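Local coordinates for DUF1436 domain-containing protein (Neisseria meningitidis, PDB 2GKP) that is of uncharacterised function but probably acts as an immunity protein that neutralises a toxin of contact-dependent growth inhibition, at residues D75-D80 against R85-D90; H38-H43 against N64-V69; Q60-S65 against V114-H119; K102-L107 against K132-D137. One frame throughout, in Å; residues are numbered along the deposited sequence. Where two conformers were deposited one is given.

Followed from the N terminus, the chain closes its first loop at contact 2, where strand 34-45 meets the connection that follows helix 51-63. Contact 3 opens where contact 2 ends, sharing Asn64 and Ser65, and closes when strand 112-119 arrives beneath that helix. Nested within its loop is contact 1, a short-range tie between helices 73-79 and 81-99. Contact 4 starts before contact 3 has closed and ends beyond it, so the two cross; it ties helix 104-108 to the hairpin before strand 135-138. Contact 1 touches both contact 2 and contact 4, and the antiparallel sheet is reached by contacts 2, 3 and 4.

Contact 1. Residues D75-D80 against R85-D90; sequences DQDFFD and RQRYED
Phe78 and Arg87 mark the nearest approach of the two backbones, with their CA atoms 9.9 Å apart, a gap that a single long side chain spans. Arg87 leaves its helix facing segment 75-80 and, in the conformer described here, one of two deposited, runs straight through chi2 before bending at chi3 (-65°). That bend brings the guanidinium up to the Asp77 carbonyl of helix 73-79. There Arg87 NH2 donates to Asp77 O over 3.1 Å, with an N-H...O angle of 168°. The oxygen lies almost in the guanidinium plane, while the donor is tilted 26° from the carbonyl plane. The carbonyl of Phe78 is close as well, its O 3.2 Å from Arg87 NH2, but the angle is too poor for a bond.

An arginine that gives one N-H to a backbone carbonyl of the preceding helix illustrates how two consecutive helices can be tied together: it reaches back from the second to the first, and Asp80 between them is the N-cap of helix 81-99, its OD2 accepting from Lys83 N. Asp77 adds a second grip. Its CG stands anti to the backbone N, which carries OD2 to within 3.1 Å of Arg87 NH1. The hydrogen bond within this salt bridge is weak, its N-H...OD2 line strongly bent, and the carboxylate and guanidinium planes are well off parallel; the other oxygen, OD1, is engaged by Lys83. Phe78 leaves the backbone on the side turned from helix 81-99, and its buried ring meets that of Phe68, while Arg87 also touches His38 on strand 34-45.

Contact 2. Residues H38-H43 against N64-V69; sequences HLYPPH and NSRTFV
Tyr40 and Asn64 make the central pairing, a CH-pi contact in which, in the tyrosine conformer described, one of two, Asn64 CB sits 3.9 Å from the centroid of the Tyr40 ring, only 19° off the ring normal. The amide of Asn64 runs nearly parallel to the ring (7°), displaced outward past its CD1-CE1 edge. Leu39 CG occupies the opposite face of the ring, leaving the tyrosine sandwiched between its own neighbour and the other segment. At the far end of the ring a water joins the partners: it lies 2.9 Å from Tyr40 OH and donates to Asn64 O, also over 2.9 Å.

Arg66 makes a second sandwich alongside. Leu39 CD2 rests over the centre of its guanidinium, 3.4 Å from Arg66 CZ, and Phe68 CE1 covers the other face. Leucine and arginine side chains cross at about a right angle. The aliphatic part of the arginine is used too, with Arg66 CD 3.4 Å from Tyr40 OH, while the guanidinium stands steeply against the tyrosine ring. A bend at chi3 (-68°) in an otherwise extended chain turns the guanidinium beneath the leucine, where a salt bridge from NE to Asp37 fixes it.

Second-shell bonds hold the backbones. Arg66 and Phe68 pair with Gly30, and Tyr40 O accepts from Gln26 NE2, so both segments are attached to strand 23-30. The cluster thus lies at the surface, between that strand and helices 73-79 and 81-99, which Phe68 and His38 respectively touch.

Contact 3. Residues Q60-S65 against V114-H119; sequences QALANS and VDIWLH. With EDO (1,2-ethanediol), chain C.
Helix 51-63 packs across one face of the antiparallel sheet in this alpha+beta fold, and Leu62 on its last turn is the residue that reaches strand 112-119. The backbones come nearest at Leu62 and Leu118, whose CA atoms are 7.6 Å apart. All three touching residues, Leu62, Ile116 and Leu118, are buried, and Ala14 and Leu123 on the flanking strands extend the apolar surface beneath Leu62.

Asp115 projects from the opposite face of the strand. A molecule of 1,2-ethanediol, probably from the crystallisation liquor, is held there by Ser113 OG and Pro127 O. Its O2 also lies close to Asp115 OD1, but the modelled 2.5 Å is doubtful, being too short and resting on one of two deposited aspartate conformers.

On the helix side, both methyls of Leu62 meet Ile116, and CD2 also reaches Leu118. CD2 rests 3.9 Å from the backbone oxygen Ile116 O and 4.3 Å from Leu118 CB. Ile116 offers its methyl because CG1, anti to the carbonyl carbon (chi1 -57°), leaves CG2 beside that carbon and facing the leucine. The two side chains cross at about a right angle, with Leu62 CD1 4.0 Å from Ile116 CG2.

Contact 4. Residues K102-L107 against K132-D137; sequences KTRRAL and KLEAWD
A tight beta-hairpin turn meets the N-terminal end of a helix here: Leu133 and Glu134 form the two-residue corner between strands 122-132 and 135-138, and Arg104 is the first residue of helix 104-108. The turn is closed by Ala135 N donating to Lys132 O (3.2 Å). The helix starts with Thr103 as N-cap, its OG1 accepting from Ala106 N at 3.1 Å.

Between them runs a side-on, two-pronged salt bridge. Arg104 NE donates to Glu134 OE2 over 2.8 Å, and Arg104 NH1 to Glu134 OE1 over 3.0 Å, the latter nearly straight at 174°. Guanidinium and carboxylate are almost coplanar, 9° apart, and both oxygens are met on their syn sides. Because Arg104 CG lies between the backbone N and the carbonyl carbon (chi1 69°), and the chain then bends at chi3, the NE edge faces the extended glutamate.

Contact 1 supplies further direct partners. Glu89 takes the remaining NH2 of Arg104 in a salt bridge, so the cation sits between two carboxylates, which probably balance its charge. Tyr88, whose ring packs on Arg104, is hydrogen-bonded through its OH to Glu134 OE1, giving that oxygen a second partner besides Arg104 NH1.

Contact 1. Residues D75-D80 against R85-D90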
# COMPACT_ATOMS: atom_id res chain seq x y z
N ASP A 75 15.03 11.36 5.35
CA ASP A 75 15.14 11.01 3.92
C ASP A 75 16.32 10.07 3.63
O ASP A 75 16.22 9.07 2.92
CB ASP A 75 15.26 12.30 3.10
CG ASP A 75 15.14 12.07 1.60
OD1 ASP A 75 14.05 11.64 1.16
OD2 ASP A 75 16.11 12.32 0.85
N GLN A 76 17.50 10.44 4.14
CA GLN A 76 18.67 9.61 3.88
C GLN A 76 18.48 8.18 4.41
O GLN A 76 18.80 7.18 3.73
CB GLN A 76 19.92 10.24 4.50
CG GLN A 76 20.32 11.56 3.86
CD GLN A 76 21.45 12.18 4.64
OE1 GLN A 76 22.33 11.47 5.11
NE2 GLN A 76 21.41 13.50 4.83
N ASP A 77 17.95 8.08 5.63
CA ASP A 77 17.68 6.78 6.25
C ASP A 77 16.69 5.95 5.44
O ASP A 77 16.92 4.74 5.21
CB ASP A 77 17.18 6.97 7.70
CG ASP A 77 17.01 5.65 8.42
OD1 ASP A 77 17.94 5.20 9.12
OD2 ASP A 77 15.94 5.06 8.28
N PHE A 78 15.62 6.62 5.00
CA PHE A 78 14.56 5.94 4.24
C PHE A 78 15.04 5.37 2.91
O PHE A 78 14.60 4.31 2.48
CB PHE A 78 13.37 6.87 4.03
CG PHE A 78 12.14 6.15 3.55
CD1 PHE A 78 11.35 5.40 4.43
CD2 PHE A 78 11.73 6.24 2.23
CE1 PHE A 78 10.20 4.76 3.97
CE2 PHE A 78 10.60 5.58 1.76
CZ PHE A 78 9.85 4.84 2.65
N PHE A 79 15.97 6.09 2.26
CA PHE A 79 16.41 5.67 0.92
C PHE A 79 17.77 4.96 0.91
O PHE A 79 18.30 4.62 -0.15
CB PHE A 79 16.34 6.86 -0.06
CG PHE A 79 14.92 7.25 -0.43
CD1 PHE A 79 14.25 6.54 -1.42
CD2 PHE A 79 14.26 8.31 0.19
CE1 PHE A 79 12.95 6.88 -1.77
CE2 PHE A 79 12.92 8.65 -0.16
CZ PHE A 79 12.29 7.93 -1.14
N ASP A 80 18.33 4.73 2.10
CA ASP A 80 19.59 4.00 2.22
C ASP A 80 19.42 2.57 1.74
O ASP A 80 18.54 1.88 2.22
CB ASP A 80 20.05 3.95 3.68
CG ASP A 80 21.41 3.27 3.85
OD1 ASP A 80 22.44 3.81 3.36
OD2 ASP A 80 21.46 2.17 4.44
N ARG A 85 17.04 -2.87 2.38
CA ARG A 85 17.19 -4.33 2.32
C ARG A 85 16.88 -5.00 3.66
O ARG A 85 16.12 -5.97 3.73
CB ARG A 85 18.60 -4.71 1.85
CG ARG A 85 18.77 -6.20 1.59
CD ARG A 85 20.24 -6.66 1.69
NE ARG A 85 20.72 -6.49 3.07
CZ ARG A 85 20.40 -7.31 4.06
NH1 ARG A 85 19.61 -8.37 3.84
NH2 ARG A 85 20.83 -7.08 5.29
N GLN A 86 17.42 -4.45 4.74
CA GLN A 86 17.22 -5.07 6.04
C GLN A 86 15.73 -4.94 6.43
O GLN A 86 15.14 -5.91 6.92
CB GLN A 86 18.17 -4.45 7.08
CG GLN A 86 17.83 -4.69 8.55
CD GLN A 86 17.01 -3.55 9.15
OE1 GLN A 86 15.91 -3.77 9.67
NE2 GLN A 86 17.54 -2.33 9.08
N ARG A 87 15.12 -3.79 6.21
CA ARG A 87 13.72 -3.60 6.60
C ARG A 87 12.80 -4.45 5.74
O ARG A 87 11.76 -4.95 6.23
CB ARG A 87 13.28 -2.14 6.51
CG ARG A 87 13.88 -1.25 7.59
CD ARG A 87 13.36 0.17 7.47
NE ARG A 87 13.77 0.83 6.23
CZ ARG A 87 14.66 1.82 6.16
NH1 ARG A 87 15.25 2.27 7.25
NH2 ARG A 87 14.93 2.37 4.98
N TYR A 88 13.19 -4.66 4.49
CA TYR A 88 12.39 -5.46 3.55
C TYR A 88 12.42 -6.92 3.99
O TYR A 88 11.38 -7.63 4.03
CB TYR A 88 12.96 -5.33 2.11
CG TYR A 88 12.18 -6.19 1.13
CD1 TYR A 88 10.90 -5.82 0.76
CD2 TYR A 88 12.71 -7.38 0.61
CE1 TYR A 88 10.14 -6.60 -0.11
CE2 TYR A 88 11.93 -8.19 -0.25
CZ TYR A 88 10.66 -7.77 -0.59
OH TYR A 88 9.86 -8.50 -1.45
N GLU A 89 13.61 -7.42 4.29
CA GLU A 89 13.73 -8.82 4.73
C GLU A 89 13.00 -9.05 6.06
O GLU A 89 12.34 -10.09 6.24
CB GLU A 89 15.22 -9.21 4.80
CG GLU A 89 15.84 -9.38 3.40
CD GLU A 89 15.12 -10.42 2.53
OE1 GLU A 89 14.89 -11.54 3.02
OE2 GLU A 89 14.81 -10.12 1.34
N ASP A 90 13.06 -8.08 6.96
CA ASP A 90 12.29 -8.20 8.19
C ASP A 90 10.79 -8.25 7.88
O ASP A 90 10.07 -9.01 8.50
CB ASP A 90 12.65 -7.08 9.17
CG ASP A 90 14.06 -7.23 9.73
OD1 ASP A 90 14.68 -8.31 9.57
OD2 ASP A 90 14.54 -6.28 10.36

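Contact 2. Residues H38-H43 against N64-V69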
# COMPACT_ATOMS: atom_id res chain seq x y z
N HIS A 38 8.11 0.89 6.54
CA HIS A 38 8.01 -0.15 7.56
C HIS A 38 8.08 0.40 8.98
O HIS A 38 8.04 -0.36 9.95
CB HIS A 38 9.02 -1.28 7.28
CG HIS A 38 8.83 -1.91 5.94
ND1 HIS A 38 7.65 -2.51 5.56
CD2 HIS A 38 9.64 -1.95 4.85
CE1 HIS A 38 7.74 -2.92 4.31
NE2 HIS A 38 8.95 -2.60 3.86
N LEU A 39 8.13 1.72 9.13
CA LEU A 39 7.88 2.31 10.45
C LEU A 39 6.46 1.95 10.93
O LEU A 39 6.19 1.78 12.12
CB LEU A 39 8.06 3.82 10.40
CG LEU A 39 7.73 4.60 11.66
CD1 LEU A 39 8.61 4.13 12.84
CD2 LEU A 39 7.93 6.07 11.45
N TYR A 40 5.56 1.84 9.96
CA TYR A 40 4.16 1.52 10.24
C TYR A 40 3.97 0.03 9.94
O TYR A 40 4.33 -0.43 8.85
CB TYR A 40 3.27 2.44 9.40
CG TYR A 40 3.54 3.89 9.65
CD1 TYR A 40 3.06 4.54 10.79
CD2 TYR A 40 4.36 4.60 8.78
CE1 TYR A 40 3.38 5.87 11.04
CE2 TYR A 40 4.67 5.92 9.02
CZ TYR A 40 4.17 6.55 10.13
OH TYR A 40 4.50 7.86 10.35
N PRO A 41 3.46 -0.76 10.90
CA PRO A 41 3.35 -2.18 10.57
C PRO A 41 2.21 -2.41 9.58
O PRO A 41 1.29 -1.60 9.53
CB PRO A 41 3.02 -2.84 11.91
CG PRO A 41 2.36 -1.79 12.68
CD PRO A 41 3.04 -0.50 12.29
N PRO A 42 2.28 -3.51 8.82
CA PRO A 42 1.17 -3.78 7.94
C PRO A 42 -0.10 -4.07 8.74
O PRO A 42 -0.05 -4.64 9.82
CB PRO A 42 1.59 -5.09 7.25
CG PRO A 42 2.94 -5.28 7.47
CD PRO A 42 3.30 -4.57 8.75
N HIS A 43 -1.24 -3.68 8.17
CA HIS A 43 -2.53 -4.02 8.74
C HIS A 43 -3.12 -5.18 7.97
O HIS A 43 -3.39 -5.03 6.78
CB HIS A 43 -3.43 -2.80 8.63
CG HIS A 43 -4.56 -2.78 9.59
ND1 HIS A 43 -5.52 -3.78 9.66
CD2 HIS A 43 -4.93 -1.85 10.50
CE1 HIS A 43 -6.41 -3.46 10.59
NE2 HIS A 43 -6.06 -2.31 11.12
N ASN A 64 -1.03 8.45 7.75
CA ASN A 64 0.30 8.29 8.32
C ASN A 64 1.45 8.43 7.31
O ASN A 64 2.62 8.38 7.68
CB ASN A 64 0.45 6.93 9.02
CG ASN A 64 -0.26 6.88 10.33
OD1 ASN A 64 -0.38 7.90 11.00
ND2 ASN A 64 -0.72 5.71 10.73
N SER A 65 1.12 8.62 6.03
CA SER A 65 2.15 8.75 4.99
C SER A 65 3.06 9.95 5.24
O SER A 65 2.57 11.09 5.32
CB SER A 65 1.45 8.85 3.64
OG SER A 65 2.39 9.07 2.57
N ARG A 66 4.37 9.70 5.29
CA ARG A 66 5.31 10.78 5.61
C ARG A 66 5.93 11.34 4.32
O ARG A 66 6.30 10.57 3.40
CB ARG A 66 6.43 10.31 6.55
CG ARG A 66 5.94 9.88 7.90
CD ARG A 66 7.13 9.46 8.83
NE ARG A 66 7.84 8.24 8.43
CZ ARG A 66 9.07 7.92 8.82
NH1 ARG A 66 9.80 8.75 9.58
NH2 ARG A 66 9.63 6.78 8.45
N THR A 67 6.04 12.66 4.24
CA THR A 67 6.81 13.30 3.17
C THR A 67 8.04 13.92 3.81
O THR A 67 7.92 14.77 4.72
CB THR A 67 5.99 14.39 2.45
OG1 THR A 67 4.89 13.78 1.78
CG2 THR A 67 6.84 15.14 1.42
N PHE A 68 9.20 13.45 3.38
CA PHE A 68 10.46 13.98 3.94
C PHE A 68 10.89 15.25 3.24
O PHE A 68 10.45 15.52 2.14
CB PHE A 68 11.58 12.93 3.87
CG PHE A 68 11.16 11.60 4.38
CD1 PHE A 68 10.69 11.48 5.68
CD2 PHE A 68 11.20 10.48 3.57
CE1 PHE A 68 10.27 10.26 6.17
CE2 PHE A 68 10.77 9.26 4.05
CZ PHE A 68 10.30 9.15 5.34
N VAL A 69 11.76 16.03 3.90
CA VAL A 69 12.55 17.07 3.26
C VAL A 69 13.75 16.33 2.66
O VAL A 69 14.40 15.53 3.33
CB VAL A 69 12.98 18.12 4.31
CG1 VAL A 69 14.09 19.04 3.74
CG2 VAL A 69 11.75 18.91 4.74
O HOH W 1 3.05 10.34 9.79

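Contact 3. Residues Q60-S65 against V114-H119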
# COMPACT_ATOMS: atom_id res chain seq x y z
N GLN A 60 -6.66 5.50 7.07
CA GLN A 60 -5.75 5.59 8.21
C GLN A 60 -4.30 5.43 7.73
O GLN A 60 -3.37 6.09 8.18
CB GLN A 60 -6.10 4.52 9.26
CG GLN A 60 -7.44 4.80 9.97
CD GLN A 60 -8.00 3.64 10.81
OE1 GLN A 60 -7.64 2.46 10.66
NE2 GLN A 60 -8.91 4.00 11.72
N ALA A 61 -4.09 4.49 6.82
CA ALA A 61 -2.74 4.29 6.29
C ALA A 61 -2.22 5.52 5.54
O ALA A 61 -1.07 5.93 5.72
CB ALA A 61 -2.68 3.05 5.38
N LEU A 62 -3.09 6.13 4.74
CA LEU A 62 -2.71 7.34 4.03
C LEU A 62 -2.40 8.47 5.00
O LEU A 62 -1.46 9.22 4.76
CB LEU A 62 -3.83 7.77 3.09
CG LEU A 62 -4.07 6.95 1.81
CD1 LEU A 62 -5.44 7.20 1.22
CD2 LEU A 62 -3.01 7.28 0.79
N ALA A 63 -3.17 8.59 6.08
CA ALA A 63 -2.96 9.70 7.02
C ALA A 63 -1.58 9.65 7.65
O ALA A 63 -1.03 10.70 8.07
CB ALA A 63 -4.03 9.72 8.07
N ASN A 64 -1.03 8.45 7.75
CA ASN A 64 0.30 8.29 8.32
C ASN A 64 1.45 8.43 7.31
O ASN A 64 2.62 8.38 7.68
CB ASN A 64 0.45 6.93 9.02
CG ASN A 64 -0.26 6.88 10.33
OD1 ASN A 64 -0.38 7.90 11.00
ND2 ASN A 64 -0.72 5.71 10.73
N SER A 65 1.12 8.62 6.03
CA SER A 65 2.15 8.75 4.99
C SER A 65 3.06 9.95 5.24
O SER A 65 2.57 11.09 5.32
CB SER A 65 1.45 8.85 3.64
OG SER A 65 2.39 9.07 2.57
N VAL A 114 -2.12 -3.09 -5.21
CA VAL A 114 -2.76 -1.85 -5.63
C VAL A 114 -2.04 -0.74 -4.90
O VAL A 114 -1.74 -0.88 -3.71
CB VAL A 114 -4.27 -1.92 -5.23
CG1 VAL A 114 -4.93 -0.55 -5.27
CG2 VAL A 114 -5.08 -2.89 -6.07
N ASP A 115 -1.79 0.38 -5.58
CA ASP A 115 -1.20 1.59 -4.97
C ASP A 115 -2.27 2.66 -4.82
O ASP A 115 -3.14 2.74 -5.67
CB ASP A 115 -0.06 2.17 -5.84
CG ASP A 115 1.17 1.28 -5.91
OD1 ASP A 115 1.28 0.26 -5.18
OD2 ASP A 115 2.08 1.64 -6.70
N ILE A 116 -2.17 3.47 -3.79
CA ILE A 116 -3.16 4.57 -3.62
C ILE A 116 -2.38 5.85 -3.40
O ILE A 116 -1.48 5.91 -2.54
CB ILE A 116 -4.11 4.34 -2.40
CG1 ILE A 116 -4.84 3.00 -2.54
CG2 ILE A 116 -5.13 5.46 -2.32
CD1 ILE A 116 -4.17 1.85 -1.76
N TRP A 117 -2.74 6.86 -4.22
CA TRP A 117 -2.14 8.19 -4.12
C TRP A 117 -3.24 9.23 -3.88
O TRP A 117 -4.18 9.30 -4.65
CB TRP A 117 -1.38 8.51 -5.41
CG TRP A 117 -0.92 9.95 -5.49
CD1 TRP A 117 -0.36 10.72 -4.50
CD2 TRP A 117 -0.98 10.78 -6.66
NE1 TRP A 117 -0.05 11.98 -4.99
CE2 TRP A 117 -0.43 12.04 -6.31
CE3 TRP A 117 -1.45 10.58 -7.97
CZ2 TRP A 117 -0.32 13.08 -7.22
CZ3 TRP A 117 -1.37 11.64 -8.87
CH2 TRP A 117 -0.79 12.87 -8.50
N LEU A 118 -3.15 9.94 -2.75
CA LEU A 118 -4.07 11.04 -2.45
C LEU A 118 -3.36 12.38 -2.60
O LEU A 118 -2.30 12.59 -2.05
CB LEU A 118 -4.52 10.91 -1.00
CG LEU A 118 -5.41 12.05 -0.44
CD1 LEU A 118 -6.71 12.15 -1.21
CD2 LEU A 118 -5.69 11.76 1.03
N HIS A 119 -4.01 13.30 -3.30
CA HIS A 119 -3.45 14.64 -3.51
C HIS A 119 -4.61 15.58 -3.79
O HIS A 119 -5.40 15.33 -4.69
CB HIS A 119 -2.49 14.63 -4.71
CG HIS A 119 -1.86 15.97 -4.97
ND1 HIS A 119 -2.34 16.85 -5.91
CD2 HIS A 119 -0.81 16.58 -4.37
CE1 HIS A 119 -1.58 17.93 -5.92
NE2 HIS A 119 -0.66 17.80 -4.98
C1 EDO C . 0.02 -0.82 -8.24
O1 EDO C . 0.20 0.10 -9.33
C2 EDO C . 1.37 -1.47 -7.91
O2 EDO C . 1.56 -1.83 -6.54

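Contact 4. Residues K102-L107 against K132-D137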
# COMPACT_ATOMS: atom_id res chain seq x y z
N LYS A 102 5.88 -20.82 5.33
CA LYS A 102 7.22 -21.28 5.60
C LYS A 102 8.21 -20.89 4.53
O LYS A 102 9.42 -21.00 4.75
CB LYS A 102 7.22 -22.83 5.77
CG LYS A 102 6.25 -23.24 6.88
CD LYS A 102 6.68 -22.78 8.26
CE LYS A 102 5.58 -22.99 9.32
NZ LYS A 102 4.25 -22.34 9.05
N THR A 103 7.73 -20.46 3.37
CA THR A 103 8.59 -20.01 2.26
C THR A 103 8.09 -18.69 1.73
O THR A 103 6.90 -18.44 1.66
CB THR A 103 8.69 -21.03 1.07
OG1 THR A 103 7.44 -21.13 0.37
CG2 THR A 103 9.10 -22.42 1.53
N ARG A 104 9.02 -17.81 1.35
CA ARG A 104 8.60 -16.58 0.67
C ARG A 104 7.96 -16.88 -0.67
O ARG A 104 7.13 -16.10 -1.15
CB ARG A 104 9.77 -15.57 0.53
CG ARG A 104 10.86 -15.99 -0.42
CD ARG A 104 12.16 -15.30 -0.08
NE ARG A 104 12.07 -13.86 -0.32
CZ ARG A 104 12.78 -12.96 0.36
NH1 ARG A 104 12.68 -11.68 0.05
NH2 ARG A 104 13.59 -13.31 1.38
N ARG A 105 8.35 -17.99 -1.33
CA ARG A 105 7.69 -18.37 -2.58
C ARG A 105 6.18 -18.46 -2.42
O ARG A 105 5.41 -17.91 -3.25
CB ARG A 105 8.25 -19.70 -3.07
CG ARG A 105 7.64 -20.21 -4.35
CD ARG A 105 8.60 -21.15 -5.05
NE ARG A 105 7.90 -22.25 -5.70
CZ ARG A 105 8.51 -23.24 -6.34
NH1 ARG A 105 9.83 -23.27 -6.41
NH2 ARG A 105 7.79 -24.20 -6.89
N ALA A 106 5.75 -19.13 -1.36
CA ALA A 106 4.32 -19.30 -1.11
C ALA A 106 3.70 -17.98 -0.71
O ALA A 106 2.60 -17.67 -1.14
CB ALA A 106 4.11 -20.37 -0.01
N LEU A 107 4.36 -17.19 0.13
CA LEU A 107 3.79 -15.89 0.53
C LEU A 107 3.45 -15.04 -0.71
O LEU A 107 2.37 -14.41 -0.76
CB LEU A 107 4.82 -15.15 1.40
CG LEU A 107 4.49 -13.68 1.70
CD1 LEU A 107 3.21 -13.55 2.52
CD2 LEU A 107 5.68 -13.03 2.39
N LYS A 132 6.99 -10.03 -11.51
CA LYS A 132 8.05 -10.87 -11.01
C LYS A 132 7.62 -11.39 -9.66
O LYS A 132 6.68 -10.86 -9.09
CB LYS A 132 9.34 -10.06 -10.87
CG LYS A 132 10.01 -9.75 -12.20
CD LYS A 132 11.39 -9.14 -12.12
CE LYS A 132 11.86 -8.87 -13.55
NZ LYS A 132 13.20 -8.14 -13.46
N LEU A 133 8.35 -12.37 -9.12
CA LEU A 133 7.94 -13.00 -7.89
C LEU A 133 7.60 -11.96 -6.81
O LEU A 133 6.57 -12.03 -6.14
CB LEU A 133 9.01 -14.05 -7.43
CG LEU A 133 9.42 -15.16 -8.47
CD1 LEU A 133 10.74 -15.95 -8.21
CD2 LEU A 133 8.26 -16.13 -8.81
N GLU A 134 8.48 -10.97 -6.64
CA GLU A 134 8.33 -9.95 -5.59
C GLU A 134 8.26 -8.53 -6.16
O GLU A 134 8.77 -7.57 -5.56
CB GLU A 134 9.44 -10.06 -4.54
CG GLU A 134 9.47 -11.49 -3.94
CD GLU A 134 10.51 -11.72 -2.86
OE1 GLU A 134 11.04 -10.76 -2.27
OE2 GLU A 134 10.83 -12.90 -2.61
N ALA A 135 7.66 -8.37 -7.33
CA ALA A 135 7.53 -7.03 -7.92
C ALA A 135 6.29 -6.88 -8.77
O ALA A 135 5.81 -7.84 -9.33
CB ALA A 135 8.77 -6.68 -8.70
N TRP A 136 5.80 -5.64 -8.84
CA TRP A 136 4.54 -5.32 -9.50
C TRP A 136 4.75 -4.09 -10.34
O TRP A 136 5.37 -3.13 -9.85
CB TRP A 136 3.47 -5.02 -8.43
CG TRP A 136 3.22 -6.22 -7.55
CD1 TRP A 136 2.27 -7.20 -7.78
CD2 TRP A 136 3.92 -6.61 -6.37
NE1 TRP A 136 2.32 -8.13 -6.79
CE2 TRP A 136 3.33 -7.82 -5.92
CE3 TRP A 136 4.97 -6.03 -5.63
CZ2 TRP A 136 3.78 -8.50 -4.78
CZ3 TRP A 136 5.43 -6.70 -4.49
CH2 TRP A 136 4.83 -7.94 -4.09
N ASP A 137 4.26 -4.09 -11.57
CA ASP A 137 4.44 -2.99 -12.50
C ASP A 137 3.05 -2.51 -12.93
O ASP A 137 2.04 -3.24 -12.87
CB ASP A 137 5.20 -3.44 -13.76
CG ASP A 137 6.72 -3.55 -13.56
OD1 ASP A 137 7.28 -3.11 -12.53
OD2 ASP A 137 7.37 -4.11 -14.47